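Local coordinates for protein putative metallopeptidase (Shewanella baltica OS155, PDB 3IEH) that binds a zinc ion and probably acts as a hydrolase of the peptidase M14 (metallocarboxypeptidase) family, at residues Phe11-Asp16 / Glu78-Pro83; Cys169-Leu174 / Leu258-Ala263; Lys44-Val49 / Ala155-Ala160; Tyr52-Tyr57 / Ser145-Leu150. All coordinates share one frame; numbering follows the deposited sequence.

Contact 1: Phe11-Asp16 / Glu78-Pro83; sequences FQWKSD and EESAGP. With ZN (zinc ion), chain B.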
loop_
_atom_site.group_PDB
_atom_site.type_symbol
_atom_site.label_atom_id
_atom_site.label_comp_id
_atom_site.label_asym_id
_atom_site.label_seq_id
_atom_site.Cartn_x
_atom_site.Cartn_y
_atom_site.Cartn_z
ATOM N N PHE A 11 2.771 -10.409 15.018
ATOM C CA PHE A 11 4.157 -10.075 14.712
ATOM C C PHE A 11 4.450 -8.664 15.171
ATOM O O PHE A 11 3.724 -7.726 14.847
ATOM C CB PHE A 11 4.408 -10.147 13.218
ATOM C CG PHE A 11 4.293 -11.534 12.639
ATOM C CD1 PHE A 11 3.061 -12.049 12.255
ATOM C CD2 PHE A 11 5.423 -12.311 12.449
ATOM C CE1 PHE A 11 2.963 -13.318 11.723
ATOM C CE2 PHE A 11 5.329 -13.594 11.911
ATOM C CZ PHE A 11 4.104 -14.091 11.545
ATOM N N GLN A 12 5.545 -8.504 15.895
ATOM C CA GLN A 12 5.906 -7.226 16.429
ATOM C C GLN A 12 7.407 -7.064 16.342
ATOM O O GLN A 12 8.121 -8.006 16.656
ATOM C CB GLN A 12 5.450 -7.167 17.879
ATOM C CG GLN A 12 5.899 -5.908 18.580
ATOM C CD GLN A 12 5.408 -5.844 19.978
ATOM O OE1 GLN A 12 4.268 -5.451 20.236
ATOM N NE2 GLN A 12 6.273 -6.203 20.906
ATOM N N TRP A 13 7.874 -5.881 15.928
ATOM C CA TRP A 13 9.315 -5.581 15.793
ATOM C C TRP A 13 9.660 -4.280 16.491
ATOM O O TRP A 13 8.803 -3.416 16.664
ATOM C CB TRP A 13 9.703 -5.429 14.310
ATOM C CG TRP A 13 9.519 -6.673 13.485
ATOM C CD1 TRP A 13 10.436 -7.659 13.296
ATOM C CD2 TRP A 13 8.344 -7.061 12.736
ATOM N NE1 TRP A 13 9.912 -8.644 12.482
ATOM C CE2 TRP A 13 8.631 -8.305 12.128
ATOM C CE3 TRP A 13 7.081 -6.480 12.533
ATOM C CZ2 TRP A 13 7.700 -8.991 11.308
ATOM C CZ3 TRP A 13 6.131 -7.168 11.737
ATOM C CH2 TRP A 13 6.458 -8.398 11.119
ATOM N N LYS A 14 10.913 -4.118 16.891
ATOM C CA LYS A 14 11.350 -2.833 17.442
ATOM C C LYS A 14 11.977 -2.058 16.305
ATOM O O LYS A 14 12.727 -2.611 15.522
ATOM C CB LYS A 14 12.351 -2.995 18.576
ATOM C CG LYS A 14 11.836 -3.827 19.749
ATOM C CD LYS A 14 12.787 -3.783 20.981
ATOM C CE LYS A 14 12.263 -4.673 22.102
ATOM N NZ LYS A 14 11.883 -6.032 21.559
ATOM N N SER A 15 11.630 -0.784 16.196
ATOM C CA SER A 15 12.206 0.119 15.209
ATOM C C SER A 15 13.058 1.128 15.932
ATOM O O SER A 15 12.548 1.822 16.775
ATOM C CB SER A 15 11.103 0.907 14.511
ATOM O OG SER A 15 11.638 2.016 13.789
ATOM N N ASP A 16 14.339 1.250 15.601
ATOM C CA ASP A 16 15.099 2.333 16.212
ATOM C C ASP A 16 14.980 3.593 15.395
ATOM O O ASP A 16 15.279 4.654 15.905
ATOM C CB ASP A 16 16.545 2.005 16.684
ATOM C CG ASP A 16 17.290 1.052 15.795
ATOM O OD1 ASP A 16 16.664 0.329 15.000
ATOM O OD2 ASP A 16 18.532 1.004 15.933
ATOM N N GLU A 78 0.158 -7.376 10.007
ATOM C CA GLU A 78 1.529 -7.830 10.291
ATOM C C GLU A 78 2.570 -7.200 9.352
ATOM O O GLU A 78 3.761 -7.379 9.533
ATOM C CB GLU A 78 1.626 -9.361 10.251
ATOM C CG GLU A 78 1.933 -10.036 8.912
ATOM C CD GLU A 78 0.764 -10.092 7.953
ATOM O OE1 GLU A 78 -0.117 -9.226 8.069
ATOM O OE2 GLU A 78 0.725 -11.015 7.089
ATOM N N GLU A 79 2.115 -6.475 8.343
ATOM C CA GLU A 79 2.990 -5.918 7.328
ATOM C C GLU A 79 3.207 -4.446 7.633
ATOM O O GLU A 79 2.920 -3.567 6.814
ATOM C CB GLU A 79 2.332 -6.141 5.985
ATOM C CG GLU A 79 2.002 -7.636 5.787
ATOM C CD GLU A 79 1.282 -7.934 4.497
ATOM O OE1 GLU A 79 0.992 -6.986 3.697
ATOM O OE2 GLU A 79 0.997 -9.132 4.291
ATOM N N SER A 80 3.716 -4.210 8.839
ATOM C CA SER A 80 3.746 -2.883 9.442
ATOM C C SER A 80 4.846 -1.972 8.896
ATOM O O SER A 80 4.759 -0.755 9.059
ATOM C CB SER A 80 3.818 -3.007 10.968
ATOM O OG SER A 80 4.839 -3.899 11.349
ATOM N N ALA A 81 5.851 -2.536 8.220
ATOM C CA ALA A 81 6.869 -1.700 7.578
ATOM C C ALA A 81 6.252 -0.820 6.461
ATOM O O ALA A 81 6.785 0.247 6.147
ATOM C CB ALA A 81 8.059 -2.532 7.068
ATOM N N GLY A 82 5.125 -1.240 5.879
ATOM C CA GLY A 82 4.399 -0.391 4.900
ATOM C C GLY A 82 3.978 0.972 5.451
ATOM O O GLY A 82 4.491 2.003 5.007
ATOM N N PRO A 83 3.049 0.985 6.432
ATOM C CA PRO A 83 2.641 2.200 7.142
ATOM C C PRO A 83 3.806 3.004 7.726
ATOM O O PRO A 83 3.889 4.223 7.483
ATOM C CB PRO A 83 1.783 1.665 8.278
ATOM C CG PRO A 83 1.193 0.346 7.721
ATOM C CD PRO A 83 2.251 -0.198 6.827
HETATM ZN ZN ZN B . -0.254 -8.279 2.327
HETATM O O HOH W 1 3.965 -5.264 13.615
HETATM O O HOH W 2 0.567 -9.617 0.639
#
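The six-membered end of the Trp13 indole points its rim at the backbone of Glu78: carbonyl O of Glu78 lies near the ring plane, 3.2 Å from Trp13 CZ3. Arg256 makes a cation-pi contact with the same indole, and Ser80 OG lies obliquely to it, 3.5 Å from Trp13 CZ3. The Phe11 ring meets Glu78 obliquely, its CD1 3.6 Å from Glu78 CB, and the two side chains run side by side with ring and carboxylate planes 30° apart. This borders the zinc-binding His-x-x-Glu loop of an M14 peptidase, in which His76 and Glu79, joined by His170, hold the metal. Glu78 has CG wedged between backbone N and carbonyl carbon (chi1 89°), and the bend beyond it carries the carboxylate away from both aromatics to a salt bridge with Arg119. Glu79 turns the other way and grips zinc with OE1 at 2.3 Å and OE2 at 2.5 Å. With an alanine in place of Trp13, Glu78 O and Ser80 OG would probably lose the ring beside them and Arg256 its cation-pi partner. No hydrogen bond joins the segments directly; a water bridges them, donating to Phe11 O and bonded to Ser80 OG, both at 2.8 Å.

Contact 2: Cys169-Leu174 / Leu258-Ala263; sequences CHEDVL and LANSAA. With ZN (zinc ion), chain B.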
loop_
_atom_site.group_PDB
_atom_site.type_symbol
_atom_site.label_atom_id
_atom_site.label_comp_id
_atom_site.label_asym_id
_atom_site.label_seq_id
_atom_site.Cartn_x
_atom_site.Cartn_y
_atom_site.Cartn_z
ATOM N N CYS A 169 1.684 -0.930 -0.631
ATOM C CA CYS A 169 2.892 -1.444 0.015
ATOM C C CYS A 169 2.631 -2.559 1.023
ATOM O O CYS A 169 2.132 -2.316 2.134
ATOM C CB CYS A 169 3.624 -0.293 0.651
ATOM S SG CYS A 169 4.145 0.863 -0.655
ATOM N N HIS A 170 2.965 -3.784 0.618
ATOM C CA HIS A 170 2.717 -4.964 1.420
ATOM C C HIS A 170 4.020 -5.562 1.873
ATOM O O HIS A 170 5.112 -5.109 1.482
ATOM C CB HIS A 170 1.935 -5.984 0.608
ATOM C CG HIS A 170 0.505 -5.596 0.385
ATOM N ND1 HIS A 170 -0.537 -6.202 1.041
ATOM C CD2 HIS A 170 -0.048 -4.624 -0.372
ATOM C CE1 HIS A 170 -1.675 -5.655 0.663
ATOM N NE2 HIS A 170 -1.407 -4.695 -0.195
ATOM N N GLU A 171 3.903 -6.538 2.759
ATOM C CA GLU A 171 5.051 -7.310 3.203
ATOM C C GLU A 171 4.694 -8.785 3.224
ATOM O O GLU A 171 3.542 -9.135 3.332
ATOM C CB GLU A 171 5.507 -6.887 4.579
ATOM C CG GLU A 171 5.882 -5.455 4.730
ATOM C CD GLU A 171 6.918 -5.293 5.823
ATOM O OE1 GLU A 171 6.515 -5.131 6.974
ATOM O OE2 GLU A 171 8.137 -5.420 5.565
ATOM N N ASP A 172 5.697 -9.641 3.108
ATOM C CA ASP A 172 5.498 -11.088 3.116
ATOM C C ASP A 172 6.280 -11.660 4.310
ATOM O O ASP A 172 7.511 -11.720 4.279
ATOM C CB ASP A 172 5.960 -11.663 1.759
ATOM C CG ASP A 172 5.748 -13.182 1.616
ATOM O OD1 ASP A 172 5.429 -13.909 2.589
ATOM O OD2 ASP A 172 5.943 -13.661 0.491
ATOM N N VAL A 173 5.546 -12.077 5.348
ATOM C CA VAL A 173 6.134 -12.656 6.580
ATOM C C VAL A 173 6.735 -14.059 6.366
ATOM O O VAL A 173 7.495 -14.536 7.186
ATOM C CB VAL A 173 5.108 -12.685 7.770
ATOM C CG1 VAL A 173 3.918 -13.643 7.502
ATOM C CG2 VAL A 173 5.788 -13.084 9.034
ATOM N N LEU A 174 6.415 -14.706 5.254
ATOM C CA LEU A 174 6.997 -15.986 4.941
ATOM C C LEU A 174 8.230 -15.868 4.058
ATOM O O LEU A 174 8.793 -16.888 3.666
ATOM C CB LEU A 174 5.968 -16.869 4.254
ATOM C CG LEU A 174 4.787 -17.268 5.151
ATOM C CD1 LEU A 174 3.816 -18.145 4.366
ATOM C CD2 LEU A 174 5.253 -17.975 6.432
ATOM N N LEU A 258 12.804 1.521 5.385
ATOM C CA LEU A 258 13.584 2.287 4.387
ATOM C C LEU A 258 13.327 1.820 2.973
ATOM O O LEU A 258 13.255 2.643 2.048
ATOM C CB LEU A 258 15.087 2.218 4.678
ATOM C CG LEU A 258 15.514 2.910 5.985
ATOM C CD1 LEU A 258 16.996 2.731 6.200
ATOM C CD2 LEU A 258 15.156 4.390 6.029
ATOM N N ALA A 259 13.176 0.511 2.799
ATOM C CA ALA A 259 12.848 -0.066 1.462
ATOM C C ALA A 259 11.481 0.401 0.972
ATOM O O ALA A 259 11.303 0.708 -0.205
ATOM C CB ALA A 259 12.891 -1.618 1.501
ATOM N N ASN A 260 10.507 0.394 1.880
ATOM C CA ASN A 260 9.150 0.839 1.594
ATOM C C ASN A 260 9.141 2.324 1.236
ATOM O O ASN A 260 8.457 2.734 0.307
ATOM C CB ASN A 260 8.234 0.525 2.785
ATOM C CG ASN A 260 7.701 -0.913 2.744
ATOM O OD1 ASN A 260 6.746 -1.189 2.042
ATOM N ND2 ASN A 260 8.322 -1.820 3.489
ATOM N N SER A 261 9.944 3.115 1.947
ATOM C CA SER A 261 10.096 4.537 1.664
ATOM C C SER A 261 10.755 4.779 0.289
ATOM O O SER A 261 10.398 5.708 -0.428
ATOM C CB SER A 261 10.948 5.198 2.749
ATOM O OG SER A 261 11.042 6.599 2.559
ATOM N N ALA A 262 11.739 3.951 -0.047
ATOM C CA ALA A 262 12.426 4.063 -1.310
ATOM C C ALA A 262 11.463 3.729 -2.458
ATOM O O ALA A 262 11.443 4.442 -3.456
ATOM C CB ALA A 262 13.659 3.161 -1.341
ATOM N N ALA A 263 10.664 2.675 -2.296
ATOM C CA ALA A 263 9.710 2.246 -3.314
ATOM C C ALA A 263 8.660 3.301 -3.602
ATOM O O ALA A 263 8.294 3.511 -4.758
ATOM C CB ALA A 263 9.029 0.936 -2.912
HETATM ZN ZN ZN B . -0.254 -8.279 2.327
HETATM O O HOH W 2 0.567 -9.617 0.639
#
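Strand 169-172 and helix 258-263 run roughly antiparallel, their axes 145° apart and 9.8 Å from each other at closest approach, with Cys169 opposite Asn260. The side chain of Asn260 spans the gap and puts OD1 3.5 Å from Cys169 CB, a van der Waals contact. Its other branch heads for the Glu171 carboxylate, whose plane stands almost upright to the amide (87°); at 4.2 Å, Asn260 ND2 and Glu171 OE2 are neighbours rather than bonded partners. Each has stronger partners elsewhere: ND2 bonds Arg256 O and Thr247 OG1, while Glu171 OE2 bonds Thr247 OG1 and forms a salt bridge with Arg256. These shared partners tie the two side chains and probably hold the amide's rotation. His170 starts off on the face of the strand turned from the helix, its CG anti to the carbonyl carbon (chi1 -72°), and ND1 reaches zinc at 2.5 Å. One strand therefore offers one face to the helix and the other to the metal site characteristic of M14 peptidases. Within the mixed sheet, strand 165-172 runs parallel to its neighbours 68-73 and 242-248, while helix 253-271 also packs on helix 81-91, where Asn260 touches Ala81.

Contact 3: Lys44-Val49 / Ala155-Ala160; sequences KNLGEV and AQLLIA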
loop_
_atom_site.group_PDB
_atom_site.type_symbol
_atom_site.label_atom_id
_atom_site.label_comp_id
_atom_site.label_asym_id
_atom_site.label_seq_id
_atom_site.Cartn_x
_atom_site.Cartn_y
_atom_site.Cartn_z
ATOM N N LYS A 44 -10.138 12.840 4.286
ATOM C CA LYS A 44 -11.478 12.433 3.886
ATOM C C LYS A 44 -11.756 11.095 4.557
ATOM O O LYS A 44 -11.279 10.055 4.119
ATOM C CB LYS A 44 -11.615 12.409 2.364
ATOM C CG LYS A 44 -11.958 13.805 1.784
ATOM C CD LYS A 44 -11.342 14.061 0.427
ATOM C CE LYS A 44 -12.009 15.211 -0.316
ATOM N NZ LYS A 44 -13.332 14.795 -0.904
ATOM N N ASN A 45 -12.476 11.154 5.672
ATOM C CA ASN A 45 -12.859 9.978 6.430
ATOM C C ASN A 45 -13.816 9.133 5.616
ATOM O O ASN A 45 -14.835 9.636 5.162
ATOM C CB ASN A 45 -13.561 10.387 7.723
ATOM C CG ASN A 45 -13.983 9.174 8.565
ATOM O OD1 ASN A 45 -13.172 8.291 8.864
ATOM N ND2 ASN A 45 -15.250 9.128 8.935
ATOM N N LEU A 46 -13.491 7.857 5.429
ATOM C CA LEU A 46 -14.359 6.937 4.670
ATOM C C LEU A 46 -15.311 6.179 5.600
ATOM O O LEU A 46 -16.366 5.683 5.170
ATOM C CB LEU A 46 -13.509 5.965 3.840
ATOM C CG LEU A 46 -12.421 6.608 2.960
ATOM C CD1 LEU A 46 -11.913 5.605 1.962
ATOM C CD2 LEU A 46 -12.956 7.849 2.232
ATOM N N GLY A 47 -14.930 6.096 6.870
ATOM C CA GLY A 47 -15.717 5.418 7.904
ATOM C C GLY A 47 -14.850 4.969 9.080
ATOM O O GLY A 47 -13.709 5.436 9.258
ATOM N N GLU A 48 -15.382 4.067 9.886
ATOM C CA GLU A 48 -14.665 3.568 11.058
ATOM C C GLU A 48 -14.685 2.037 11.129
ATOM O O GLU A 48 -15.538 1.387 10.527
ATOM C CB GLU A 48 -15.248 4.167 12.341
ATOM C CG GLU A 48 -16.571 3.540 12.783
ATOM N N VAL A 49 -13.717 1.474 11.846
ATOM C CA VAL A 49 -13.661 0.037 12.101
ATOM C C VAL A 49 -13.050 -0.123 13.484
ATOM O O VAL A 49 -11.942 0.351 13.751
ATOM C CB VAL A 49 -12.897 -0.744 10.990
ATOM C CG1 VAL A 49 -11.565 -0.138 10.713
ATOM C CG2 VAL A 49 -12.766 -2.249 11.374
ATOM N N ALA A 155 -15.737 4.287 -4.343
ATOM C CA ALA A 155 -15.042 3.844 -5.549
ATOM C C ALA A 155 -14.740 4.964 -6.505
ATOM O O ALA A 155 -13.699 4.940 -7.148
ATOM C CB ALA A 155 -15.844 2.743 -6.282
ATOM N N GLN A 156 -15.631 5.944 -6.619
ATOM C CA GLN A 156 -15.389 7.007 -7.585
ATOM C C GLN A 156 -14.261 7.935 -7.121
ATOM O O GLN A 156 -13.379 8.326 -7.916
ATOM C CB GLN A 156 -16.679 7.745 -7.921
ATOM C CG GLN A 156 -17.552 6.940 -8.925
ATOM N N LEU A 157 -14.266 8.240 -5.825
ATOM C CA LEU A 157 -13.227 9.045 -5.232
ATOM C C LEU A 157 -11.862 8.363 -5.392
ATOM O O LEU A 157 -10.878 9.002 -5.723
ATOM C CB LEU A 157 -13.532 9.267 -3.765
ATOM C CG LEU A 157 -12.518 10.063 -2.960
ATOM C CD1 LEU A 157 -12.518 11.514 -3.437
ATOM C CD2 LEU A 157 -12.893 9.942 -1.481
ATOM N N LEU A 158 -11.814 7.053 -5.185
ATOM C CA LEU A 158 -10.549 6.352 -5.219
ATOM C C LEU A 158 -10.035 6.186 -6.641
ATOM O O LEU A 158 -8.846 6.313 -6.871
ATOM C CB LEU A 158 -10.676 5.000 -4.514
ATOM C CG LEU A 158 -10.980 5.081 -3.027
ATOM C CD1 LEU A 158 -11.176 3.679 -2.491
ATOM C CD2 LEU A 158 -9.868 5.826 -2.314
ATOM N N ILE A 159 -10.920 5.924 -7.602
ATOM C CA ILE A 159 -10.486 5.806 -8.998
ATOM C C ILE A 159 -9.875 7.123 -9.444
ATOM O O ILE A 159 -8.765 7.118 -9.948
ATOM C CB ILE A 159 -11.631 5.373 -9.944
ATOM C CG1 ILE A 159 -12.048 3.923 -9.628
ATOM C CG2 ILE A 159 -11.188 5.482 -11.398
ATOM C CD1 ILE A 159 -13.546 3.650 -9.821
ATOM N N ALA A 160 -10.591 8.240 -9.243
ATOM C CA ALA A 160 -10.053 9.587 -9.515
ATOM C C ALA A 160 -8.683 9.813 -8.840
ATOM O O ALA A 160 -7.807 10.385 -9.446
ATOM C CB ALA A 160 -11.039 10.685 -9.064
#
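Leu46 and Leu157 meet tip to tip, their methyls CD2 and CD2 4.3 Å apart, where the outermost strand 42-49 of the mixed sheet packs beside helix 155-162 in this alpha/beta fold. Both leucines leave their backbones pointing toward the opposite segment. Leu157 reaches out because its CG lies opposite the backbone N (chi1 178°), which throws both methyls well clear of the helix and toward the strand. One of them faces Leu46. The other, CD1, turns to the more open side, where the long chain of Lys44 comes across and leaves its NZ 4.2 Å away. That is a contact between an ammonium group and a methyl, with no bond implied, and it borders the exposed margin of the interface, whereas Leu46 is buried.

Lys44 and Leu46 are two residues apart on the strand and both point at the helix, so Leu157 is approached by both. Just beyond them the regular run is interrupted: Leu46 and Gly47 together face Val54 of strand 52-58, a classic beta bulge, with Gly47 at a positive phi (157°), a region most other residues avoid. Leu46 also rests on Leu151 and His154, which places it where helices 146-152 and 155-162 come together. Leu158, whose CB leaves the helix along the flank, sends its tip inward to Leu151 and Phe230, at the start of helix 230-237. The end of this leucine also comes near the strand, its CD2 standing 4.7 Å from Leu46 CD1.

Contact 4: Tyr52-Tyr57 / Ser145-Leu150; sequences YKVSLY and SVEGKL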
loop_
_atom_site.group_PDB
_atom_site.type_symbol
_atom_site.label_atom_id
_atom_site.label_comp_id
_atom_site.label_asym_id
_atom_site.label_seq_id
_atom_site.Cartn_x
_atom_site.Cartn_y
_atom_site.Cartn_z
ATOM N N TYR A 52 -11.519 3.011 15.056
ATOM C CA TYR A 52 -10.476 3.730 14.336
ATOM C C TYR A 52 -11.085 4.258 13.075
ATOM O O TYR A 52 -11.899 3.588 12.469
ATOM C CB TYR A 52 -9.300 2.822 13.994
ATOM C CG TYR A 52 -8.507 2.345 15.195
ATOM C CD1 TYR A 52 -7.682 3.219 15.884
ATOM C CD2 TYR A 52 -8.576 1.023 15.632
ATOM C CE1 TYR A 52 -6.944 2.814 16.954
ATOM C CE2 TYR A 52 -7.835 0.594 16.720
ATOM C CZ TYR A 52 -7.006 1.502 17.367
ATOM O OH TYR A 52 -6.251 1.145 18.443
ATOM N N LYS A 53 -10.726 5.470 12.676
ATOM C CA LYS A 53 -11.203 5.948 11.398
ATOM C C LYS A 53 -10.294 5.368 10.281
ATOM O O LYS A 53 -9.123 5.037 10.517
ATOM C CB LYS A 53 -11.463 7.490 11.355
ATOM C CG LYS A 53 -10.403 8.443 11.859
ATOM C CD LYS A 53 -10.974 9.855 12.135
ATOM N N VAL A 54 -10.896 5.088 9.125
ATOM C CA VAL A 54 -10.159 4.713 7.941
ATOM C C VAL A 54 -10.329 5.896 6.995
ATOM O O VAL A 54 -11.411 6.123 6.436
ATOM C CB VAL A 54 -10.712 3.475 7.246
ATOM C CG1 VAL A 54 -9.890 3.223 5.961
ATOM C CG2 VAL A 54 -10.733 2.257 8.195
ATOM N N SER A 55 -9.256 6.641 6.821
ATOM C CA SER A 55 -9.283 7.889 6.080
ATOM C C SER A 55 -8.331 7.923 4.901
ATOM O O SER A 55 -7.260 7.284 4.919
ATOM C CB SER A 55 -8.938 9.035 7.023
ATOM O OG SER A 55 -9.969 9.208 7.986
ATOM N N LEU A 56 -8.783 8.645 3.872
ATOM C CA LEU A 56 -8.031 8.935 2.676
ATOM C C LEU A 56 -7.481 10.319 2.894
ATOM O O LEU A 56 -8.237 11.211 3.222
ATOM C CB LEU A 56 -8.931 8.948 1.441
ATOM C CG LEU A 56 -8.248 9.265 0.099
ATOM C CD1 LEU A 56 -7.461 8.020 -0.411
ATOM C CD2 LEU A 56 -9.241 9.719 -0.962
ATOM N N TYR A 57 -6.175 10.505 2.727
ATOM C CA TYR A 57 -5.585 11.839 2.834
ATOM C C TYR A 57 -5.215 12.343 1.444
ATOM O O TYR A 57 -4.692 11.597 0.626
ATOM C CB TYR A 57 -4.367 11.838 3.753
ATOM C CG TYR A 57 -4.704 11.663 5.195
ATOM C CD1 TYR A 57 -4.959 10.382 5.716
ATOM C CD2 TYR A 57 -4.783 12.751 6.049
ATOM C CE1 TYR A 57 -5.259 10.198 7.046
ATOM C CE2 TYR A 57 -5.100 12.574 7.397
ATOM C CZ TYR A 57 -5.337 11.295 7.875
ATOM O OH TYR A 57 -5.646 11.102 9.191
ATOM N N SER A 145 -14.303 -7.132 3.387
ATOM C CA SER A 145 -14.278 -6.777 4.802
ATOM C C SER A 145 -15.037 -5.465 5.027
ATOM O O SER A 145 -15.467 -4.830 4.070
ATOM C CB SER A 145 -12.825 -6.592 5.266
ATOM O OG SER A 145 -12.334 -5.329 4.809
ATOM N N VAL A 146 -15.189 -5.078 6.295
ATOM C CA VAL A 146 -15.731 -3.767 6.657
ATOM C C VAL A 146 -14.962 -2.657 5.923
ATOM O O VAL A 146 -15.543 -1.752 5.317
ATOM C CB VAL A 146 -15.567 -3.493 8.178
ATOM C CG1 VAL A 146 -16.035 -2.111 8.522
ATOM C CG2 VAL A 146 -16.320 -4.513 8.998
ATOM N N GLU A 147 -13.640 -2.729 5.978
ATOM C CA GLU A 147 -12.811 -1.708 5.325
ATOM C C GLU A 147 -13.033 -1.698 3.804
ATOM O O GLU A 147 -13.173 -0.636 3.194
ATOM C CB GLU A 147 -11.320 -1.907 5.643
ATOM C CG GLU A 147 -10.985 -2.005 7.153
ATOM C CD GLU A 147 -11.151 -3.396 7.738
ATOM O OE1 GLU A 147 -11.708 -4.286 7.043
ATOM O OE2 GLU A 147 -10.708 -3.600 8.896
ATOM N N GLY A 148 -13.069 -2.883 3.194
ATOM C CA GLY A 148 -13.267 -2.974 1.750
ATOM C C GLY A 148 -14.581 -2.341 1.353
ATOM O O GLY A 148 -14.644 -1.596 0.374
ATOM N N LYS A 149 -15.623 -2.614 2.129
ATOM C CA LYS A 149 -16.937 -2.032 1.878
ATOM C C LYS A 149 -16.882 -0.499 1.932
ATOM O O LYS A 149 -17.441 0.182 1.059
ATOM C CB LYS A 149 -17.985 -2.574 2.870
ATOM C CG LYS A 149 -18.481 -3.965 2.547
ATOM C CD LYS A 149 -19.184 -4.584 3.749
ATOM C CE LYS A 149 -19.839 -5.935 3.445
ATOM N NZ LYS A 149 -20.556 -6.479 4.662
ATOM N N LEU A 150 -16.201 0.032 2.945
ATOM C CA LEU A 150 -15.971 1.459 3.030
ATOM C C LEU A 150 -15.219 1.997 1.796
ATOM O O LEU A 150 -15.538 3.102 1.316
ATOM C CB LEU A 150 -15.170 1.797 4.276
ATOM C CG LEU A 150 -15.851 1.612 5.619
ATOM C CD1 LEU A 150 -14.856 1.965 6.719
ATOM C CD2 LEU A 150 -17.114 2.463 5.691
#
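Val54 has CG1 opposite its backbone N (chi1 177°), leaving CG2 as the methyl that reaches helix 146-152, while in Leu150 CD1 lies anti to CA (chi2 178°) and so extends toward the strand to meet it. The two methyls, Val54 CG2 and Leu150 CD1, stand 4.4 Å apart. This is the start of a helix laid on the sheet of the alpha/beta fold, one turn of helix lying over strand 52-58. The same Val54 CG2 is 4.4 Å from Glu147 CG, the aliphatic part of a side chain one turn earlier, so a single methyl sits against two residues three apart on the helix. Only the stem of Glu147 serves the strand in this way; its chain then bends, and the carboxylate folds back toward the helix start. There Ser145 occupies the N-cap position. Its OG accepts from Gly148 N at 3.0 Å in a nearly straight bond, and its hydroxyl donates to Glu147 OE1, approaching almost along the C-O axis at 2.5 Å. Asn121 ND2 bonds the same oxygen, so a buried carboxylate is held by the cap and by a loop. Pro127 touches both Ser145 and Glu147, and Val146 N donates to Glu125 OE1.

From the N terminus, residues 11-16 open contact 1, which closes on 78-83 at the head of helix 81-91. Before it closes, strands 42-49 and 52-58 have begun contacts 3 and 4, so contact 1 crosses both. Contact 4 closes first, on helix 146-152, and contact 3 follows on helix 155-162; the smaller loop lies within the larger, and their strands are neighbours in the sheet. Contact 2 comes afterwards in series, from strand 165-172 to helix 253-271. It touches contact 1, where Glu79 and His170 share the zinc, whereas contacts 3 and 4, on the opposite side of the chain's centre from contact 2, join the edge of the same sheet to two successive helices.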